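Local coordinates for meso-diaminopimelate dehydrogenase (Clostridium tetani, PDB 3WGY), which catalyses, in its natural form, the reversible NADP+-dependent oxidative deamination of meso-2,6-diaminopimelate, at residues K4-I9 / D28-I34; T193-M199 / Y224-N229; A183-E187 / K264-N270. The protein carries 6 engineered substitutions. All coordinates share one frame. Numbering follows the deposited sequence.

Overall arrangement
Contact 1 lies in the parallel, Rossmann-like nucleotide-binding half of the subunit, whereas contacts 2 and 3 both fall in the C-terminal diaminopimelate dehydrogenase domain, on the other side of the chain's centre. The centre of contact 1 is 43 Å from that of contact 2 and 40 Å from that of contact 3. The latter two are neighbours, their centres 22 Å and their nearest atoms about 8 Å apart; residues 193-199 and 224-229 are nested in the loop closed by contact 3. Contact 2 approaches the bound 2-oxo-4-methylpentanoic acid, with the Y224 side chain about 6 Å from it, while contact 3 reaches the interface with the second subunit.

Contact 1 of 3, residues K4-I9 / D28-I34; sequences KIRIGI and DMELEAI
Residues 4-9 and 28-34 form the two parallel strands of a Rossmann-type beta-alpha-beta unit, joined through helix 14-23. The strand axes approach to 4.6 Å at -36°. I5, R6 and I7 pair with M29, E30 and L31, at CA-CA distances of 4.6, 5.2 and 4.9 Å; I9 then pairs with I34, not with A33, because a beta bulge at E32 (phi/psi -91/-48) inserts one residue.

Five backbone hydrogen bonds hold the pair: I5 N to D28 O (2.8 Å), E30 N to I5 O (2.9 Å), I7 N to E30 O (2.8 Å), E32 N to I7 O (2.8 Å) and, beyond the bulge, I9 N to A33 O (2.9 Å). The bulge leaves A33 N without a partner.

Apolar packing occupies the face bearing I5, I7, I9, M29, L31 and I34, on which helices 14-23 and 276-296 pack. I5 CB meets M29 CG at 4.1 Å, and I9 CG1 meets L31 CD1 at 3.7 Å. I7 adopts mm and turns CG1 to 4.2 Å from M29 SD; L31 is tp.

Polar chains mark the margins. D28 forms a salt bridge with R289 of helix 276-296, and K4 NZ bonds to D27 O. The R6 guanidinium leads away to a salt bridge with D64, while the R6 methylene CG lies 2.9 Å from E32 OE2.

Contact 2 of 3, residues T193-M199 / Y224-N229; sequences TREKHEM and YFADYN. Engineered in segment 193-199: M199 (natural residue Arg).
Helix 193-196 turns at H197 into strand 197-205, and the loop 224-229 folds against this junction before strand 230-234. Y224 comes first: its carbonyl O lies 3.5 Å from SD of M199, an engineered residue (natural Arg), while its ring packs edge-to-face on H156 of the ligand pocket. F225 (chi1 m) also meets H156 edge-to-face and makes an oblique Met-aromatic contact, M199 SD to F225 CD1 3.5 Å. From F225 to Y228 the chain makes a type I turn, closed by Y228 N to F225 O at 2.7 Å. Within it, D227 O sits 2.7 Å from R194 NH1 at a poor hydrogen-bonding angle. The Y228 ring (chi1 m, chi2 72°) is sandwiched: T193 CG2 lies over one face, 3.3 Å from CZ, and M199 CE over the opposite face, 3.4 Å from CD1, with H197 O at the ring edge. M199 N donates to N229 O (2.9 Å). N229 N donates to a water (2.7 Å) that in turn donates to R194 O and H197 O, both 2.8 Å. Aromatic and sulfur packing thus fixes the side near H156, whereas R194 meets N229 both directly, NE 2.8 Å from OD1, and through water.

Contact 3 of 3, residues A183-E187 / K264-N270; sequences ARSGE and KQVMEFN
Strand 264-273 is the last strand of the C-terminal domain's antiparallel sheet within this chain, and here it meets the end of helix 177-184. R184 is still helical (phi/psi -62/-25); S185 (-74/170) leaves the helix, and the chain passes over the start of the strand, with CA-CA distances of 6.6 Å from R184 to V266 and 4.8 Å from G186 to K264.

The polar core is a two-pronged salt bridge. R184, extended from chi1 m through chi2 and chi3 t, donates NE to E268 OE2 (2.9 Å) and NH2 to E268 OE1 (2.8 Å). E268 is ttt-like, with all three chi angles near 180°, and its OE1 also accepts N270 ND2 at 3.0 Å, so both carboxylate oxygens are satisfied. S185 OG bonds back to K182 O.

Between these charges and the loop, V266 (chi1 t) brings CG2 to 3.7 Å from R184 O. G186 lies so close to K264 that a CB there would clash with its CD.

Q265 points away, to the other face of the strand, and gives NE2 to S275 O of the second subunit. A strand of that subunit pairs antiparallel with residues 265-270, continuing the sheet across the dimer; K264 N bonds to E274 of the second subunit. K264 NZ comes 3.3 Å from G186 O, at an angle too poor for a hydrogen bond.

Contact 1 of 3, residues K4-I9 / D28-I34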
loop_
_atom_site.group_PDB
_atom_site.type_symbol
_atom_site.label_atom_id
_atom_site.label_comp_id
_atom_site.label_asym_id
_atom_site.label_seq_id
_atom_site.Cartn_x
_atom_site.Cartn_y
_atom_site.Cartn_z
ATOM N N LYS B 4 -1.979 22.338 18.323
ATOM C CA LYS B 4 -2.669 21.084 18.016
ATOM C C LYS B 4 -3.775 21.194 16.971
ATOM O O LYS B 4 -4.350 22.261 16.777
ATOM C CB LYS B 4 -3.284 20.529 19.301
ATOM C CG LYS B 4 -2.360 20.561 20.504
ATOM C CD LYS B 4 -1.325 19.468 20.423
ATOM C CE LYS B 4 -0.175 19.749 21.364
ATOM N NZ LYS B 4 0.784 18.613 21.413
ATOM N N ILE B 5 -4.071 20.075 16.311
ATOM C CA ILE B 5 -5.144 20.020 15.318
ATOM C C ILE B 5 -6.424 19.755 16.114
ATOM O O ILE B 5 -6.516 18.767 16.835
ATOM C CB ILE B 5 -4.922 18.870 14.289
ATOM C CG1 ILE B 5 -3.686 19.162 13.434
ATOM C CG2 ILE B 5 -6.138 18.737 13.377
ATOM C CD1 ILE B 5 -3.404 18.114 12.366
ATOM N N ARG B 6 -7.403 20.646 15.985
ATOM C CA ARG B 6 -8.660 20.529 16.724
ATOM C C ARG B 6 -9.664 19.606 16.047
ATOM O O ARG B 6 -10.244 19.947 15.016
ATOM C CB ARG B 6 -9.277 21.916 16.908
ATOM C CG ARG B 6 -8.406 22.877 17.724
ATOM C CD ARG B 6 -8.954 24.295 17.673
ATOM N NE ARG B 6 -9.009 24.763 16.292
ATOM C CZ ARG B 6 -9.406 25.975 15.922
ATOM N NH1 ARG B 6 -9.785 26.860 16.835
ATOM N NH2 ARG B 6 -9.430 26.297 14.633
ATOM N N ILE B 7 -9.887 18.444 16.644
ATOM C CA ILE B 7 -10.807 17.485 16.059
ATOM C C ILE B 7 -12.187 17.521 16.700
ATOM O O ILE B 7 -12.331 17.817 17.884
ATOM C CB ILE B 7 -10.244 16.045 16.154
ATOM C CG1 ILE B 7 -8.929 15.938 15.368
ATOM C CG2 ILE B 7 -11.263 15.048 15.616
ATOM C CD1 ILE B 7 -9.050 16.264 13.906
ATOM N N GLY B 8 -13.198 17.229 15.891
ATOM C CA GLY B 8 -14.564 17.196 16.371
ATOM C C GLY B 8 -15.173 15.880 15.934
ATOM O O GLY B 8 -15.046 15.497 14.773
ATOM N N ILE B 9 -15.827 15.184 16.857
ATOM C CA ILE B 9 -16.441 13.901 16.545
ATOM C C ILE B 9 -17.962 13.989 16.541
ATOM O O ILE B 9 -18.558 14.476 17.499
ATOM C CB ILE B 9 -16.029 12.811 17.584
ATOM C CG1 ILE B 9 -14.509 12.650 17.609
ATOM C CG2 ILE B 9 -16.699 11.486 17.241
ATOM C CD1 ILE B 9 -14.018 11.653 18.645
ATOM N N ASP B 28 -0.189 15.393 18.230
ATOM C CA ASP B 28 -0.445 16.657 17.540
ATOM C C ASP B 28 -1.933 16.984 17.396
ATOM O O ASP B 28 -2.306 17.974 16.756
ATOM C CB ASP B 28 0.229 16.652 16.170
ATOM C CG ASP B 28 -0.399 15.666 15.207
ATOM O OD1 ASP B 28 -0.869 14.602 15.658
ATOM O OD2 ASP B 28 -0.400 15.958 13.991
ATOM N N MET B 29 -2.782 16.162 18.001
ATOM C CA MET B 29 -4.225 16.384 17.929
ATOM C C MET B 29 -4.870 16.574 19.290
ATOM O O MET B 29 -4.349 16.130 20.317
ATOM C CB MET B 29 -4.914 15.216 17.236
ATOM C CG MET B 29 -4.622 15.112 15.769
ATOM S SD MET B 29 -5.413 13.637 15.111
ATOM C CE MET B 29 -4.593 13.507 13.518
ATOM N N GLU B 30 -6.027 17.221 19.279
ATOM C CA GLU B 30 -6.771 17.474 20.498
ATOM C C GLU B 30 -8.250 17.319 20.185
ATOM O O GLU B 30 -8.729 17.815 19.169
ATOM C CB GLU B 30 -6.484 18.890 20.978
ATOM C CG GLU B 30 -6.532 19.064 22.471
ATOM C CD GLU B 30 -5.798 20.310 22.906
ATOM O OE1 GLU B 30 -6.265 21.424 22.572
ATOM O OE2 GLU B 30 -4.745 20.169 23.567
ATOM N N LEU B 31 -8.966 16.600 21.041
ATOM C CA LEU B 31 -10.394 16.412 20.842
ATOM C C LEU B 31 -11.084 17.625 21.448
ATOM O O LEU B 31 -10.902 17.919 22.623
ATOM C CB LEU B 31 -10.875 15.138 21.542
ATOM C CG LEU B 31 -12.368 14.829 21.398
ATOM C CD1 LEU B 31 -12.781 14.879 19.927
ATOM C CD2 LEU B 31 -12.656 13.455 21.993
ATOM N N GLU B 32 -11.859 18.334 20.639
ATOM C CA GLU B 32 -12.556 19.520 21.112
ATOM C C GLU B 32 -13.936 19.170 21.641
ATOM O O GLU B 32 -14.316 19.589 22.733
ATOM C CB GLU B 32 -12.674 20.542 19.982
ATOM C CG GLU B 32 -12.023 21.893 20.287
ATOM C CD GLU B 32 -10.652 21.760 20.932
ATOM O OE1 GLU B 32 -10.585 21.437 22.138
ATOM O OE2 GLU B 32 -9.639 21.971 20.232
ATOM N N ALA B 33 -14.683 18.391 20.873
ATOM C CA ALA B 33 -16.020 18.009 21.289
ATOM C C ALA B 33 -16.534 16.766 20.591
ATOM O O ALA B 33 -16.100 16.412 19.496
ATOM C CB ALA B 33 -16.987 19.166 21.045
ATOM N N ILE B 34 -17.459 16.098 21.264
ATOM C CA ILE B 34 -18.100 14.913 20.740
ATOM C C ILE B 34 -19.569 15.296 20.716
ATOM O O ILE B 34 -20.175 15.534 21.759
ATOM C CB ILE B 34 -17.886 13.710 21.663
ATOM C CG1 ILE B 34 -16.398 13.393 21.766
ATOM C CG2 ILE B 34 -18.620 12.499 21.122
ATOM C CD1 ILE B 34 -16.087 12.367 22.835
#

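Contact 2 of 3, residues T193-M199 / Y224-N229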
loop_
_atom_site.group_PDB
_atom_site.type_symbol
_atom_site.label_atom_id
_atom_site.label_comp_id
_atom_site.label_asym_id
_atom_site.label_seq_id
_atom_site.Cartn_x
_atom_site.Cartn_y
_atom_site.Cartn_z
ATOM N N THR B 193 -18.397 -16.799 -7.424
ATOM C CA THR B 193 -18.723 -16.380 -6.065
ATOM C C THR B 193 -18.471 -17.514 -5.088
ATOM O O THR B 193 -17.903 -17.316 -4.012
ATOM C CB THR B 193 -20.195 -15.975 -5.946
ATOM O OG1 THR B 193 -20.462 -14.882 -6.833
ATOM C CG2 THR B 193 -20.510 -15.556 -4.526
ATOM N N ARG B 194 -18.885 -18.709 -5.490
ATOM C CA ARG B 194 -18.751 -19.897 -4.665
ATOM C C ARG B 194 -17.318 -20.320 -4.353
ATOM O O ARG B 194 -17.080 -21.042 -3.381
ATOM C CB ARG B 194 -19.485 -21.066 -5.323
ATOM C CG ARG B 194 -19.584 -22.276 -4.422
ATOM C CD ARG B 194 -20.383 -23.405 -5.046
ATOM N NE ARG B 194 -21.226 -24.036 -4.040
ATOM C CZ ARG B 194 -22.387 -23.539 -3.623
ATOM N NH1 ARG B 194 -22.855 -22.408 -4.136
ATOM N NH2 ARG B 194 -23.069 -24.161 -2.676
ATOM N N GLU B 195 -16.365 -19.884 -5.167
ATOM C CA GLU B 195 -14.970 -20.251 -4.951
ATOM C C GLU B 195 -14.189 -19.290 -4.055
ATOM O O GLU B 195 -13.241 -19.706 -3.389
ATOM C CB GLU B 195 -14.241 -20.372 -6.294
ATOM C CG GLU B 195 -14.862 -21.372 -7.258
ATOM C CD GLU B 195 -14.209 -21.339 -8.629
ATOM O OE1 GLU B 195 -14.049 -20.233 -9.190
ATOM O OE2 GLU B 195 -13.859 -22.417 -9.152
ATOM N N LYS B 196 -14.585 -18.019 -4.034
ATOM C CA LYS B 196 -13.888 -16.995 -3.242
ATOM C C LYS B 196 -14.137 -16.981 -1.733
ATOM O O LYS B 196 -13.191 -16.844 -0.955
ATOM C CB LYS B 196 -14.198 -15.593 -3.784
ATOM C CG LYS B 196 -13.654 -15.310 -5.172
ATOM C CD LYS B 196 -13.955 -13.881 -5.604
ATOM C CE LYS B 196 -13.208 -12.865 -4.751
ATOM N NZ LYS B 196 -13.560 -11.469 -5.139
ATOM N N HIS B 197 -15.400 -17.088 -1.325
ATOM C CA HIS B 197 -15.743 -17.059 0.092
ATOM C C HIS B 197 -16.755 -18.119 0.503
ATOM O O HIS B 197 -17.641 -18.485 -0.269
ATOM C CB HIS B 197 -16.348 -15.705 0.495
ATOM C CG HIS B 197 -15.521 -14.513 0.120
ATOM N ND1 HIS B 197 -15.502 -13.995 -1.160
ATOM C CD2 HIS B 197 -14.723 -13.711 0.866
ATOM C CE1 HIS B 197 -14.732 -12.921 -1.185
ATOM N NE2 HIS B 197 -14.246 -12.729 0.029
ATOM N N GLU B 198 -16.629 -18.582 1.743
ATOM C CA GLU B 198 -17.565 -19.555 2.296
ATOM C C GLU B 198 -18.239 -18.843 3.467
ATOM O O GLU B 198 -17.797 -17.771 3.891
ATOM C CB GLU B 198 -16.837 -20.804 2.803
ATOM C CG GLU B 198 -16.159 -20.626 4.145
ATOM C CD GLU B 198 -15.554 -21.916 4.686
ATOM O OE1 GLU B 198 -16.293 -22.909 4.842
ATOM O OE2 GLU B 198 -14.338 -21.937 4.963
ATOM N N MET B 199 -19.312 -19.419 3.983
ATOM C CA MET B 199 -20.004 -18.813 5.106
ATOM C C MET B 199 -20.188 -19.812 6.235
ATOM O O MET B 199 -20.578 -20.957 6.008
ATOM C CB MET B 199 -21.350 -18.249 4.651
ATOM C CG MET B 199 -21.238 -16.826 4.107
ATOM S SD MET B 199 -22.749 -16.271 3.316
ATOM C CE MET B 199 -22.093 -15.179 2.048
ATOM N N TYR B 224 -28.866 -14.797 0.400
ATOM C CA TYR B 224 -27.879 -14.802 1.481
ATOM C C TYR B 224 -26.856 -15.932 1.470
ATOM O O TYR B 224 -25.659 -15.681 1.384
ATOM C CB TYR B 224 -28.567 -14.807 2.849
ATOM C CG TYR B 224 -29.364 -13.566 3.169
ATOM C CD1 TYR B 224 -30.642 -13.380 2.642
ATOM C CD2 TYR B 224 -28.853 -12.587 4.023
ATOM C CE1 TYR B 224 -31.396 -12.255 2.962
ATOM C CE2 TYR B 224 -29.597 -11.457 4.348
ATOM C CZ TYR B 224 -30.869 -11.299 3.817
ATOM O OH TYR B 224 -31.628 -10.201 4.150
ATOM N N PHE B 225 -27.324 -17.172 1.556
ATOM C CA PHE B 225 -26.419 -18.318 1.608
ATOM C C PHE B 225 -26.424 -19.263 0.409
ATOM O O PHE B 225 -25.419 -19.919 0.134
ATOM C CB PHE B 225 -26.715 -19.139 2.867
ATOM C CG PHE B 225 -26.589 -18.364 4.141
ATOM C CD1 PHE B 225 -25.347 -18.173 4.734
ATOM C CD2 PHE B 225 -27.713 -17.812 4.743
ATOM C CE1 PHE B 225 -25.223 -17.440 5.913
ATOM C CE2 PHE B 225 -27.604 -17.075 5.924
ATOM C CZ PHE B 225 -26.356 -16.889 6.509
ATOM N N ALA B 226 -27.553 -19.339 -0.286
ATOM C CA ALA B 226 -27.709 -20.221 -1.439
ATOM C C ALA B 226 -26.487 -20.328 -2.354
ATOM O O ALA B 226 -26.090 -21.428 -2.737
ATOM C CB ALA B 226 -28.931 -19.793 -2.253
ATOM N N ASP B 227 -25.886 -19.194 -2.697
ATOM C CA ASP B 227 -24.729 -19.195 -3.585
ATOM C C ASP B 227 -23.402 -19.579 -2.947
ATOM O O ASP B 227 -22.426 -19.794 -3.661
ATOM C CB ASP B 227 -24.569 -17.823 -4.250
ATOM C CG ASP B 227 -25.711 -17.490 -5.194
ATOM O OD1 ASP B 227 -26.015 -18.320 -6.074
ATOM O OD2 ASP B 227 -26.305 -16.400 -5.058
ATOM N N TYR B 228 -23.357 -19.681 -1.621
ATOM C CA TYR B 228 -22.105 -20.015 -0.933
ATOM C C TYR B 228 -22.112 -21.342 -0.186
ATOM O O TYR B 228 -23.157 -21.793 0.271
ATOM C CB TYR B 228 -21.742 -18.925 0.088
ATOM C CG TYR B 228 -21.612 -17.522 -0.466
ATOM C CD1 TYR B 228 -22.737 -16.805 -0.872
ATOM C CD2 TYR B 228 -20.362 -16.900 -0.559
ATOM C CE1 TYR B 228 -22.627 -15.509 -1.348
ATOM C CE2 TYR B 228 -20.238 -15.605 -1.032
ATOM C CZ TYR B 228 -21.377 -14.915 -1.424
ATOM O OH TYR B 228 -21.277 -13.624 -1.880
ATOM N N ASN B 229 -20.941 -21.964 -0.065
ATOM C CA ASN B 229 -20.838 -23.196 0.700
ATOM C C ASN B 229 -20.999 -22.682 2.121
ATOM O O ASN B 229 -20.212 -21.844 2.570
ATOM C CB ASN B 229 -19.467 -23.851 0.542
ATOM C CG ASN B 229 -19.196 -24.309 -0.876
ATOM O OD1 ASN B 229 -20.108 -24.735 -1.589
ATOM N ND2 ASN B 229 -17.932 -24.245 -1.289
HETATM O O HOH W 1 -18.886 -20.708 -1.317
HETATM O O HOH W 2 -16.188 -23.481 -3.464
HETATM O O HOH W 3 -18.700 -23.213 4.881
#

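Contact 3 of 3, residues A183-E187 / K264-N270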
loop_
_atom_site.group_PDB
_atom_site.type_symbol
_atom_site.label_atom_id
_atom_site.label_comp_id
_atom_site.label_asym_id
_atom_site.label_seq_id
_atom_site.Cartn_x
_atom_site.Cartn_y
_atom_site.Cartn_z
ATOM N N ALA B 183 -4.890 -17.313 -6.192
ATOM C CA ALA B 183 -4.700 -15.909 -6.526
ATOM C C ALA B 183 -3.223 -15.582 -6.327
ATOM O O ALA B 183 -2.571 -15.039 -7.215
ATOM C CB ALA B 183 -5.559 -15.027 -5.629
ATOM N N ARG B 184 -2.701 -15.935 -5.154
ATOM C CA ARG B 184 -1.305 -15.676 -4.816
ATOM C C ARG B 184 -0.331 -16.383 -5.739
ATOM O O ARG B 184 0.816 -15.954 -5.881
ATOM C CB ARG B 184 -1.024 -16.092 -3.376
ATOM C CG ARG B 184 -1.588 -15.152 -2.354
ATOM C CD ARG B 184 -1.662 -15.836 -1.013
ATOM N NE ARG B 184 -2.037 -14.907 0.040
ATOM C CZ ARG B 184 -2.500 -15.281 1.222
ATOM N NH1 ARG B 184 -2.649 -16.571 1.495
ATOM N NH2 ARG B 184 -2.795 -14.365 2.135
ATOM N N SER B 185 -0.762 -17.484 -6.344
ATOM C CA SER B 185 0.115 -18.179 -7.267
ATOM C C SER B 185 0.109 -17.267 -8.486
ATOM O O SER B 185 -0.681 -16.330 -8.549
ATOM C CB SER B 185 -0.444 -19.561 -7.627
ATOM O OG SER B 185 -1.601 -19.447 -8.431
ATOM N N GLY B 186 0.973 -17.512 -9.456
ATOM C CA GLY B 186 0.971 -16.634 -10.614
ATOM C C GLY B 186 -0.104 -16.918 -11.654
ATOM O O GLY B 186 -0.341 -16.095 -12.546
ATOM N N GLU B 187 -0.767 -18.067 -11.544
ATOM C CA GLU B 187 -1.786 -18.445 -12.518
ATOM C C GLU B 187 -3.014 -17.538 -12.517
ATOM O O GLU B 187 -3.697 -17.385 -11.503
ATOM C CB GLU B 187 -2.211 -19.900 -12.304
ATOM C CG GLU B 187 -3.155 -20.117 -11.144
ATOM C CD GLU B 187 -3.562 -21.569 -10.992
ATOM O OE1 GLU B 187 -2.712 -22.380 -10.562
ATOM O OE2 GLU B 187 -4.729 -21.897 -11.309
ATOM N N LYS B 264 5.380 -14.157 -13.727
ATOM C CA LYS B 264 4.293 -13.921 -12.778
ATOM C C LYS B 264 4.674 -12.908 -11.706
ATOM O O LYS B 264 5.589 -13.139 -10.925
ATOM C CB LYS B 264 3.893 -15.244 -12.120
ATOM C CG LYS B 264 3.476 -16.331 -13.116
ATOM C CD LYS B 264 3.452 -17.704 -12.451
ATOM C CE LYS B 264 2.921 -18.794 -13.386
ATOM N NZ LYS B 264 1.458 -18.682 -13.661
ATOM N N GLN B 265 3.966 -11.787 -11.669
ATOM C CA GLN B 265 4.245 -10.749 -10.684
ATOM C C GLN B 265 3.013 -10.602 -9.797
ATOM O O GLN B 265 1.920 -10.340 -10.291
ATOM C CB GLN B 265 4.545 -9.428 -11.391
ATOM C CG GLN B 265 5.448 -9.574 -12.614
ATOM C CD GLN B 265 6.934 -9.641 -12.280
ATOM O OE1 GLN B 265 7.384 -10.505 -11.521
ATOM N NE2 GLN B 265 7.704 -8.729 -12.863
ATOM N N VAL B 266 3.185 -10.778 -8.490
ATOM C CA VAL B 266 2.052 -10.670 -7.579
ATOM C C VAL B 266 2.260 -9.681 -6.440
ATOM O O VAL B 266 3.273 -9.724 -5.734
ATOM C CB VAL B 266 1.697 -12.045 -6.952
ATOM C CG1 VAL B 266 0.431 -11.916 -6.107
ATOM C CG2 VAL B 266 1.517 -13.099 -8.045
ATOM N N MET B 267 1.273 -8.809 -6.269
ATOM C CA MET B 267 1.244 -7.800 -5.221
ATOM C C MET B 267 0.079 -8.147 -4.300
ATOM O O MET B 267 -1.001 -8.564 -4.755
ATOM C CB MET B 267 1.001 -6.417 -5.815
ATOM C CG MET B 267 2.030 -5.980 -6.849
ATOM S SD MET B 267 1.403 -4.581 -7.825
ATOM C CE MET B 267 1.274 -3.331 -6.574
ATOM N N GLU B 268 0.284 -7.980 -3.004
ATOM C CA GLU B 268 -0.765 -8.281 -2.050
ATOM C C GLU B 268 -0.772 -7.309 -0.883
ATOM O O GLU B 268 0.279 -6.890 -0.408
ATOM C CB GLU B 268 -0.603 -9.725 -1.520
ATOM C CG GLU B 268 -1.562 -10.076 -0.391
ATOM C CD GLU B 268 -1.509 -11.540 0.055
ATOM O OE1 GLU B 268 -2.105 -11.846 1.107
ATOM O OE2 GLU B 268 -0.894 -12.381 -0.632
ATOM N N PHE B 269 -1.968 -6.927 -0.456
ATOM C CA PHE B 269 -2.137 -6.066 0.703
ATOM C C PHE B 269 -3.217 -6.777 1.503
ATOM O O PHE B 269 -4.213 -7.226 0.933
ATOM C CB PHE B 269 -2.641 -4.673 0.315
ATOM C CG PHE B 269 -2.878 -3.763 1.495
ATOM C CD1 PHE B 269 -1.817 -3.099 2.109
ATOM C CD2 PHE B 269 -4.157 -3.591 2.006
ATOM C CE1 PHE B 269 -2.036 -2.272 3.222
ATOM C CE2 PHE B 269 -4.386 -2.773 3.112
ATOM C CZ PHE B 269 -3.321 -2.110 3.721
ATOM N N ASN B 270 -3.026 -6.911 2.806
ATOM C CA ASN B 270 -4.049 -7.563 3.609
ATOM C C ASN B 270 -4.058 -7.002 5.015
ATOM O O ASN B 270 -3.077 -6.410 5.465
ATOM C CB ASN B 270 -3.864 -9.094 3.614
ATOM C CG ASN B 270 -2.625 -9.535 4.352
ATOM O OD1 ASN B 270 -2.431 -9.192 5.513
ATOM N ND2 ASN B 270 -1.786 -10.316 3.687
#